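Local coordinates for protein IroE-like serine hydrolase (Shewanella oneidensis, PDB 3GFF) that is a putative serine hydrolase of the esterase D family that probably cleaves ester bonds, at residues L141-M152 and A164-F174; F198-L206 and E244-H252. One frame throughout, in Å; residues are numbered along the deposited sequence.

Contact 1 runs along strands 141-144 and 164-168 and on past their carboxyl ends; contact 2 lies at the carboxyl end of the next strand, 195-201, the centres about 12 Å apart. Contact 1 is wholly buried and the larger, held by parallel strand bonds, a tight strand-to-helix turn and aromatic packing. Contact 2, smaller and farther from the chain centre, joins the end of strand 195-201 and the loop after it to 244-250 with two backbone-donated bonds and a little apolar packing, and borders the second subunit. L168 CD2 packing on A200 CB joins the neighbouring strands. D169 OD2 bonds H247 ND1 at 2.7 Å, probably completing a Ser-His-Asp triad with S145.

Contact 1 of 2, residues L141-M152 and A164-F174; sequences LVGHSFGGLVAM and AYLALDTSLWF. With IMD (imidazole), chain D.
The carbonyl oxygen of S145 is gripped by two backbone amides from opposite faces of its plane: G148 N of the same turn at 2.8 Å, and across the contact S171 N, at 3.3 Å from S145 O and 70° out of that plane. S171 OG lies beside its own backbone N (chi1 -56°), which brings it near S145 OG; it accepts from N1 of a bound imidazole at 3.2 Å. S171 CB sits almost centrally over one face of the F146 ring, 4.2 Å from the centroid. F146 CZ meets W173 CZ2 at 3.4 Å, the ring planes 86° apart, and F174 CD1 comes up at the ring edge. Replacing F146 with alanine would probably open a gap between the elbow and 171-174, leaving S171 CB and W173 CZ2 without their aromatic neighbour. Deeper in, S171 O faces the forked end of L149, 3.5 Å from both CD1 and CD2, and T170 CG2 rests on the G148 backbone. Behind this, strands 141-144 and 164-168 run parallel, with G143 N donating to L166 O at 2.9 Å and L168 N to G143 O at 2.8 Å. A151 O, from the connecting helix, lies over one face of the Y165 ring. S145 OG and D169 OD2 both bond H247. Strand 141-144, the turn at S145 and helix 146-152 fit the nucleophile elbow (Gly-X-Ser-X-Gly) of the alpha/beta-hydrolase fold, set in a beta-alpha-beta crossover to strand 164-168, consistent with S145 as nucleophile and D169 as triad acid.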
loop_
_atom_site.group_PDB
_atom_site.type_symbol
_atom_site.label_atom_id
_atom_site.label_comp_id
_atom_site.label_asym_id
_atom_site.label_seq_id
_atom_site.Cartn_x
_atom_site.Cartn_y
_atom_site.Cartn_z
ATOM N N LEU A 141 11.346 -13.979 -4.546
ATOM C CA LEU A 141 11.524 -13.142 -5.741
ATOM C C LEU A 141 10.174 -12.528 -6.063
ATOM O O LEU A 141 9.154 -13.264 -6.154
ATOM C CB LEU A 141 12.075 -13.937 -6.947
ATOM C CG LEU A 141 12.354 -13.176 -8.274
ATOM C CD1 LEU A 141 13.385 -12.065 -8.096
ATOM C CD2 LEU A 141 12.821 -14.159 -9.351
ATOM N N VAL A 142 10.169 -11.192 -6.220
ATOM C CA VAL A 142 8.977 -10.413 -6.584
ATOM C C VAL A 142 9.201 -9.771 -7.983
ATOM O O VAL A 142 10.084 -8.927 -8.170
ATOM C CB VAL A 142 8.623 -9.316 -5.519
ATOM C CG1 VAL A 142 7.366 -8.527 -5.914
ATOM C CG2 VAL A 142 8.477 -9.922 -4.115
ATOM N N GLY A 143 8.425 -10.224 -8.966
ATOM C CA GLY A 143 8.521 -9.744 -10.328
ATOM C C GLY A 143 7.164 -9.242 -10.791
ATOM O O GLY A 143 6.146 -9.895 -10.568
ATOM N N HIS A 144 7.159 -8.058 -11.406
ATOM C CA HIS A 144 5.966 -7.427 -11.932
ATOM C C HIS A 144 6.164 -7.185 -13.422
ATOM O O HIS A 144 7.278 -6.801 -13.852
ATOM C CB HIS A 144 5.758 -6.093 -11.219
ATOM C CG HIS A 144 4.719 -5.222 -11.839
ATOM N ND1 HIS A 144 5.044 -4.128 -12.602
ATOM C CD2 HIS A 144 3.366 -5.303 -11.842
ATOM C CE1 HIS A 144 3.931 -3.552 -13.023
ATOM N NE2 HIS A 144 2.899 -4.253 -12.594
ATOM N N SER A 145 5.103 -7.384 -14.200
ATOM C CA SER A 145 5.125 -7.160 -15.647
ATOM C C SER A 145 6.163 -8.077 -16.240
ATOM O O SER A 145 6.142 -9.282 -15.964
ATOM C CB SER A 145 5.387 -5.684 -15.968
ATOM O OG SER A 145 5.161 -5.363 -17.351
ATOM N N PHE A 146 7.062 -7.556 -17.063
ATOM C CA PHE A 146 8.165 -8.380 -17.580
ATOM C C PHE A 146 8.978 -9.054 -16.471
ATOM O O PHE A 146 9.460 -10.164 -16.664
ATOM C CB PHE A 146 9.087 -7.569 -18.459
ATOM C CG PHE A 146 8.541 -7.324 -19.801
ATOM C CD1 PHE A 146 7.711 -6.255 -20.042
ATOM C CD2 PHE A 146 8.856 -8.168 -20.842
ATOM C CE1 PHE A 146 7.215 -6.059 -21.290
ATOM C CE2 PHE A 146 8.349 -7.961 -22.078
ATOM C CZ PHE A 146 7.546 -6.939 -22.316
ATOM N N GLY A 147 9.144 -8.398 -15.322
ATOM C CA GLY A 147 9.828 -9.024 -14.170
ATOM C C GLY A 147 9.089 -10.284 -13.695
ATOM O O GLY A 147 9.681 -11.187 -13.091
ATOM N N GLY A 148 7.784 -10.352 -13.948
ATOM C CA GLY A 148 6.992 -11.542 -13.647
ATOM C C GLY A 148 7.485 -12.760 -14.430
ATOM O O GLY A 148 7.367 -13.871 -13.969
ATOM N N LEU A 149 8.027 -12.521 -15.626
ATOM C CA LEU A 149 8.549 -13.559 -16.506
ATOM C C LEU A 149 9.824 -14.134 -15.935
ATOM O O LEU A 149 10.116 -15.285 -16.203
ATOM C CB LEU A 149 8.837 -13.032 -17.919
ATOM C CG LEU A 149 7.645 -12.672 -18.783
ATOM C CD1 LEU A 149 8.088 -11.882 -20.002
ATOM C CD2 LEU A 149 6.907 -13.967 -19.171
ATOM N N VAL A 150 10.578 -13.322 -15.181
ATOM C CA VAL A 150 11.804 -13.774 -14.508
ATOM C C VAL A 150 11.417 -14.789 -13.418
ATOM O O VAL A 150 12.049 -15.849 -13.279
ATOM C CB VAL A 150 12.578 -12.620 -13.888
ATOM C CG1 VAL A 150 13.769 -13.160 -13.081
ATOM C CG2 VAL A 150 13.020 -11.611 -14.947
ATOM N N ALA A 151 10.389 -14.444 -12.635
ATOM C CA ALA A 151 9.815 -15.354 -11.623
ATOM C C ALA A 151 9.417 -16.660 -12.288
ATOM O O ALA A 151 9.818 -17.718 -11.833
ATOM C CB ALA A 151 8.614 -14.724 -10.918
HETATM N N MSE A 152 8.682 -16.590 -13.403
HETATM C CA MSE A 152 8.222 -17.813 -14.096
HETATM C C MSE A 152 9.376 -18.683 -14.547
HETATM O O MSE A 152 9.319 -19.895 -14.403
HETATM C CB MSE A 152 7.344 -17.479 -15.314
HETATM C CG MSE A 152 5.979 -16.834 -14.987
HETATM SE SE MSE A 152 4.989 -17.778 -13.565
HETATM C CE MSE A 152 3.319 -16.900 -13.611
ATOM N N ALA A 164 10.031 -19.053 -2.966
ATOM C CA ALA A 164 8.737 -18.379 -3.176
ATOM C C ALA A 164 8.853 -17.324 -4.224
ATOM O O ALA A 164 9.848 -16.566 -4.272
ATOM C CB ALA A 164 8.223 -17.706 -1.842
ATOM N N TYR A 165 7.790 -17.208 -5.004
ATOM C CA TYR A 165 7.710 -16.231 -6.073
ATOM C C TYR A 165 6.379 -15.480 -6.052
ATOM O O TYR A 165 5.303 -16.055 -5.823
ATOM C CB TYR A 165 7.830 -16.933 -7.432
ATOM C CG TYR A 165 9.105 -17.733 -7.647
ATOM C CD1 TYR A 165 10.238 -17.115 -8.126
ATOM C CD2 TYR A 165 9.164 -19.094 -7.402
ATOM C CE1 TYR A 165 11.407 -17.813 -8.324
ATOM C CE2 TYR A 165 10.343 -19.820 -7.639
ATOM C CZ TYR A 165 11.457 -19.152 -8.098
ATOM O OH TYR A 165 12.663 -19.757 -8.349
ATOM N N LEU A 166 6.489 -14.192 -6.327
ATOM C CA LEU A 166 5.378 -13.299 -6.479
ATOM C C LEU A 166 5.449 -12.836 -7.909
ATOM O O LEU A 166 6.404 -12.137 -8.276
ATOM C CB LEU A 166 5.418 -12.104 -5.510
ATOM C CG LEU A 166 4.649 -12.350 -4.205
ATOM C CD1 LEU A 166 5.366 -13.351 -3.331
ATOM C CD2 LEU A 166 4.368 -11.027 -3.463
ATOM N N ALA A 167 4.454 -13.244 -8.708
ATOM C CA ALA A 167 4.368 -12.871 -10.139
ATOM C C ALA A 167 3.172 -11.925 -10.296
ATOM O O ALA A 167 2.041 -12.344 -10.237
ATOM C CB ALA A 167 4.224 -14.108 -11.005
ATOM N N LEU A 168 3.458 -10.639 -10.435
ATOM C CA LEU A 168 2.444 -9.580 -10.443
ATOM C C LEU A 168 2.142 -9.090 -11.875
ATOM O O LEU A 168 2.889 -8.334 -12.481
ATOM C CB LEU A 168 2.894 -8.431 -9.529
ATOM C CG LEU A 168 3.390 -8.859 -8.119
ATOM C CD1 LEU A 168 3.909 -7.657 -7.262
ATOM C CD2 LEU A 168 2.298 -9.670 -7.414
ATOM N N ASP A 169 1.027 -9.568 -12.377
ATOM C CA ASP A 169 0.514 -9.294 -13.718
ATOM C C ASP A 169 1.554 -9.607 -14.757
ATOM O O ASP A 169 1.905 -8.790 -15.580
ATOM C CB ASP A 169 0.006 -7.877 -13.841
ATOM C CG ASP A 169 -1.221 -7.793 -14.712
ATOM O OD1 ASP A 169 -2.040 -8.734 -14.643
ATOM O OD2 ASP A 169 -1.374 -6.793 -15.431
ATOM N N THR A 170 2.031 -10.833 -14.698
ATOM C CA THR A 170 3.098 -11.338 -15.593
ATOM C C THR A 170 2.775 -11.093 -17.072
ATOM O O THR A 170 1.644 -11.348 -17.509
ATOM C CB THR A 170 3.263 -12.842 -15.381
ATOM O OG1 THR A 170 3.507 -13.076 -13.987
ATOM C CG2 THR A 170 4.431 -13.434 -16.239
ATOM N N SER A 171 3.770 -10.606 -17.815
ATOM C CA SER A 171 3.636 -10.349 -19.250
ATOM C C SER A 171 3.778 -11.685 -20.053
ATOM O O SER A 171 4.710 -11.843 -20.852
ATOM C CB SER A 171 4.716 -9.347 -19.683
ATOM O OG SER A 171 4.658 -8.133 -18.920
ATOM N N LEU A 172 2.852 -12.619 -19.826
ATOM C CA LEU A 172 2.837 -13.920 -20.488
ATOM C C LEU A 172 2.618 -13.791 -21.996
ATOM O O LEU A 172 2.882 -14.733 -22.746
ATOM C CB LEU A 172 1.753 -14.849 -19.878
ATOM C CG LEU A 172 1.938 -15.312 -18.415
ATOM C CD1 LEU A 172 0.734 -16.196 -17.904
ATOM C CD2 LEU A 172 3.210 -16.113 -18.300
ATOM N N TRP A 173 2.089 -12.655 -22.442
ATOM C CA TRP A 173 1.938 -12.403 -23.870
ATOM C C TRP A 173 3.299 -12.394 -24.610
ATOM O O TRP A 173 3.376 -12.652 -25.837
ATOM C CB TRP A 173 1.192 -11.095 -24.112
ATOM C CG TRP A 173 1.900 -9.907 -23.559
ATOM C CD1 TRP A 173 1.676 -9.321 -22.360
ATOM C CD2 TRP A 173 2.990 -9.184 -24.166
ATOM N NE1 TRP A 173 2.526 -8.255 -22.188
ATOM C CE2 TRP A 173 3.356 -8.161 -23.273
ATOM C CE3 TRP A 173 3.683 -9.307 -25.377
ATOM C CZ2 TRP A 173 4.379 -7.261 -23.543
ATOM C CZ3 TRP A 173 4.713 -8.428 -25.643
ATOM C CH2 TRP A 173 5.046 -7.405 -24.728
ATOM N N PHE A 174 4.388 -12.171 -23.870
ATOM C CA PHE A 174 5.666 -12.083 -24.522
ATOM C C PHE A 174 6.010 -13.412 -25.184
ATOM O O PHE A 174 5.965 -14.467 -24.550
ATOM C CB PHE A 174 6.780 -11.622 -23.597
ATOM C CG PHE A 174 8.098 -11.546 -24.285
ATOM C CD1 PHE A 174 8.410 -10.472 -25.067
ATOM C CD2 PHE A 174 8.969 -12.603 -24.236
ATOM C CE1 PHE A 174 9.597 -10.421 -25.754
ATOM C CE2 PHE A 174 10.167 -12.555 -24.906
ATOM C CZ PHE A 174 10.491 -11.458 -25.647
HETATM N N1 IMD D . 3.272 -5.639 -20.426
HETATM C C2 IMD D . 1.913 -5.640 -20.325
HETATM N N3 IMD D . 1.447 -4.386 -20.596
HETATM C C4 IMD D . 2.517 -3.584 -20.850
HETATM C C5 IMD D . 3.670 -4.381 -20.750
#

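Contact 2 of 2, residues F198-L206 and E244-H252; sequences FMAIANNPL and EETHQSVSH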
loop_
_atom_site.group_PDB
_atom_site.type_symbol
_atom_site.label_atom_id
_atom_site.label_comp_id
_atom_site.label_asym_id
_atom_site.label_seq_id
_atom_site.Cartn_x
_atom_site.Cartn_y
_atom_site.Cartn_z
ATOM N N PHE A 198 2.590 -17.097 -6.135
ATOM C CA PHE A 198 1.393 -16.252 -5.989
ATOM C C PHE A 198 1.301 -15.468 -7.261
ATOM O O PHE A 198 2.299 -14.864 -7.689
ATOM C CB PHE A 198 1.503 -15.302 -4.784
ATOM C CG PHE A 198 0.417 -14.236 -4.734
ATOM C CD1 PHE A 198 -0.802 -14.492 -4.128
ATOM C CD2 PHE A 198 0.646 -12.977 -5.272
ATOM C CE1 PHE A 198 -1.792 -13.531 -4.067
ATOM C CE2 PHE A 198 -0.325 -12.007 -5.214
ATOM C CZ PHE A 198 -1.562 -12.290 -4.616
HETATM N N MSE A 199 0.138 -15.476 -7.902
HETATM C CA MSE A 199 -0.099 -14.628 -9.080
HETATM C C MSE A 199 -1.127 -13.531 -8.792
HETATM O O MSE A 199 -2.222 -13.807 -8.265
HETATM C CB MSE A 199 -0.612 -15.454 -10.275
HETATM C CG MSE A 199 0.401 -16.382 -10.870
HETATM SE SE MSE A 199 -0.351 -17.512 -12.234
HETATM C CE MSE A 199 -0.976 -16.121 -13.484
ATOM N N ALA A 200 -0.791 -12.289 -9.145
ATOM C CA ALA A 200 -1.751 -11.176 -9.071
ATOM C C ALA A 200 -2.160 -11.014 -10.517
ATOM O O ALA A 200 -1.295 -11.056 -11.401
ATOM C CB ALA A 200 -1.106 -9.862 -8.552
ATOM N N ILE A 201 -3.453 -10.835 -10.762
ATOM C CA ILE A 201 -3.967 -10.696 -12.110
ATOM C C ILE A 201 -4.855 -9.457 -12.158
ATOM O O ILE A 201 -5.912 -9.431 -11.516
ATOM C CB ILE A 201 -4.781 -11.954 -12.572
ATOM C CG1 ILE A 201 -3.954 -13.222 -12.392
ATOM C CG2 ILE A 201 -5.236 -11.790 -14.048
ATOM C CD1 ILE A 201 -4.712 -14.568 -12.630
ATOM N N ALA A 202 -4.418 -8.437 -12.912
ATOM C CA ALA A 202 -5.151 -7.183 -13.028
ATOM C C ALA A 202 -6.150 -7.210 -14.204
ATOM O O ALA A 202 -6.315 -8.231 -14.851
ATOM C CB ALA A 202 -4.172 -5.996 -13.152
ATOM N N ASN A 203 -6.803 -6.073 -14.462
ATOM C CA ASN A 203 -7.809 -5.928 -15.516
ATOM C C ASN A 203 -7.434 -4.774 -16.492
ATOM O O ASN A 203 -8.199 -3.817 -16.658
ATOM C CB ASN A 203 -9.167 -5.674 -14.842
ATOM C CG ASN A 203 -10.354 -5.731 -15.825
ATOM O OD1 ASN A 203 -10.262 -6.335 -16.877
ATOM N ND2 ASN A 203 -11.446 -5.070 -15.481
ATOM N N ASN A 204 -6.249 -4.846 -17.108
ATOM C CA ASN A 204 -5.769 -3.764 -18.000
ATOM C C ASN A 204 -6.571 -3.788 -19.310
ATOM O O ASN A 204 -6.729 -4.872 -19.905
ATOM C CB ASN A 204 -4.291 -3.942 -18.317
ATOM C CG ASN A 204 -3.616 -2.651 -18.775
ATOM O OD1 ASN A 204 -3.551 -1.684 -18.022
ATOM N ND2 ASN A 204 -3.051 -2.658 -19.974
ATOM N N PRO A 205 -7.111 -2.625 -19.742
ATOM C CA PRO A 205 -7.877 -2.573 -21.006
ATOM C C PRO A 205 -7.031 -2.733 -22.257
ATOM O O PRO A 205 -7.564 -2.943 -23.348
ATOM C CB PRO A 205 -8.499 -1.177 -20.978
ATOM C CG PRO A 205 -7.553 -0.379 -20.090
ATOM C CD PRO A 205 -7.075 -1.318 -19.068
ATOM N N LEU A 206 -5.719 -2.665 -22.097
ATOM C CA LEU A 206 -4.809 -2.793 -23.216
ATOM C C LEU A 206 -3.895 -3.992 -23.145
ATOM O O LEU A 206 -3.479 -4.433 -22.071
ATOM C CB LEU A 206 -3.937 -1.548 -23.309
ATOM C CG LEU A 206 -4.575 -0.181 -23.418
ATOM C CD1 LEU A 206 -3.450 0.859 -23.514
ATOM C CD2 LEU A 206 -5.479 -0.156 -24.638
ATOM N N GLU A 244 -10.526 -4.012 -10.488
ATOM C CA GLU A 244 -10.410 -2.556 -10.383
ATOM C C GLU A 244 -8.976 -2.110 -10.412
ATOM O O GLU A 244 -8.671 -1.035 -9.982
ATOM C CB GLU A 244 -11.109 -2.054 -9.122
ATOM C CG GLU A 244 -12.548 -2.579 -8.944
ATOM C CD GLU A 244 -13.451 -2.277 -10.126
ATOM O OE1 GLU A 244 -13.270 -1.209 -10.753
ATOM O OE2 GLU A 244 -14.359 -3.105 -10.432
ATOM N N GLU A 245 -8.074 -2.962 -10.881
ATOM C CA GLU A 245 -6.697 -2.580 -11.016
ATOM C C GLU A 245 -6.232 -2.664 -12.475
ATOM O O GLU A 245 -6.819 -3.385 -13.332
ATOM C CB GLU A 245 -5.786 -3.465 -10.137
ATOM C CG GLU A 245 -6.067 -3.404 -8.600
ATOM C CD GLU A 245 -5.716 -2.085 -7.954
ATOM O OE1 GLU A 245 -4.798 -1.372 -8.417
ATOM O OE2 GLU A 245 -6.357 -1.763 -6.946
ATOM N N THR A 246 -5.171 -1.901 -12.738
ATOM C CA THR A 246 -4.532 -1.841 -14.034
ATOM C C THR A 246 -3.216 -2.611 -13.958
ATOM O O THR A 246 -2.744 -3.026 -12.893
ATOM C CB THR A 246 -4.206 -0.408 -14.437
ATOM O OG1 THR A 246 -3.201 0.084 -13.559
ATOM C CG2 THR A 246 -5.435 0.511 -14.390
ATOM N N HIS A 247 -2.611 -2.796 -15.118
ATOM C CA HIS A 247 -1.381 -3.536 -15.201
ATOM C C HIS A 247 -0.282 -2.897 -14.343
ATOM O O HIS A 247 0.470 -3.563 -13.607
ATOM C CB HIS A 247 -0.968 -3.611 -16.668
ATOM C CG HIS A 247 0.380 -4.182 -16.873
ATOM N ND1 HIS A 247 0.680 -5.481 -16.548
ATOM C CD2 HIS A 247 1.506 -3.643 -17.387
ATOM C CE1 HIS A 247 1.946 -5.713 -16.845
ATOM N NE2 HIS A 247 2.463 -4.618 -17.370
ATOM N N GLN A 248 -0.199 -1.590 -14.420
ATOM C CA GLN A 248 0.768 -0.884 -13.595
ATOM C C GLN A 248 0.339 -0.763 -12.101
ATOM O O GLN A 248 1.151 -1.055 -11.224
ATOM C CB GLN A 248 1.166 0.451 -14.254
ATOM C CG GLN A 248 2.103 0.241 -15.489
ATOM C CD GLN A 248 3.477 -0.358 -15.119
ATOM O OE1 GLN A 248 4.022 -0.100 -14.048
ATOM N NE2 GLN A 248 4.036 -1.150 -16.018
ATOM N N SER A 249 -0.916 -0.406 -11.812
ATOM C CA SER A 249 -1.348 -0.215 -10.385
ATOM C C SER A 249 -1.380 -1.484 -9.519
ATOM O O SER A 249 -1.427 -1.398 -8.292
ATOM C CB SER A 249 -2.734 0.427 -10.282
ATOM O OG SER A 249 -3.777 -0.533 -10.429
ATOM N N VAL A 250 -1.391 -2.649 -10.136
ATOM C CA VAL A 250 -1.533 -3.867 -9.350
ATOM C C VAL A 250 -0.238 -4.291 -8.641
ATOM O O VAL A 250 -0.285 -5.153 -7.767
ATOM C CB VAL A 250 -2.112 -5.041 -10.180
ATOM C CG1 VAL A 250 -0.983 -5.730 -11.003
ATOM C CG2 VAL A 250 -2.818 -6.048 -9.252
ATOM N N SER A 251 0.898 -3.662 -8.974
ATOM C CA SER A 251 2.176 -4.004 -8.347
ATOM C C SER A 251 2.084 -3.867 -6.847
ATOM O O SER A 251 2.536 -4.756 -6.088
ATOM C CB SER A 251 3.351 -3.157 -8.914
ATOM O OG SER A 251 3.208 -1.754 -8.656
ATOM N N HIS A 252 1.433 -2.795 -6.411
ATOM C CA HIS A 252 1.323 -2.499 -4.981
ATOM C C HIS A 252 0.402 -3.440 -4.177
ATOM O O HIS A 252 0.876 -4.061 -3.202
ATOM C CB HIS A 252 0.887 -1.069 -4.784
ATOM C CG HIS A 252 1.067 -0.566 -3.381
ATOM N ND1 HIS A 252 2.263 -0.054 -2.928
ATOM C CD2 HIS A 252 0.193 -0.453 -2.357
ATOM C CE1 HIS A 252 2.121 0.344 -1.675
ATOM N NE2 HIS A 252 0.870 0.123 -1.307
HETATM O O HOH W 1 -1.416 0.134 -16.707
#
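H247 CB lies squarely over one face of the N204 side-chain amide, 3.5 Å from N204 CG, with the imidazole and amide planes 60° apart. This is probably the loop carrying the catalytic histidine of the alpha/beta-hydrolase fold, resting on the segment that follows strand 195-201. On that same side of the amide H247 N donates to N204 OD1 at 3.2 Å, from above the carbonyl plane, and a water bridges OD1 to Q248 N. At the amide edge, N204 ND2 gives a nearly in-plane bond to L206 O at 2.8 Å, which fixes the rotation of the group. The H247 ring reaches D169 OD2 through ND1 and S145 OG through NE2, probably its triad partners. N203 N donates to E245 O at 2.9 Å, and A202 CB fits against the loop, 3.3 Å from T246 O and 3.7 Å from V250 CB. A200 CB extends this apolar patch to V250 CG2. The outer side borders the second subunit, whose Y256 bonds E245 OE2. Within the loop, T246 carries OG1 between its backbone N and carbonyl carbon (chi1 67°) to form an ST motif, accepting from S249 N at 2.9 Å, while T246 N donates back to S249 OG at 3.0 Å.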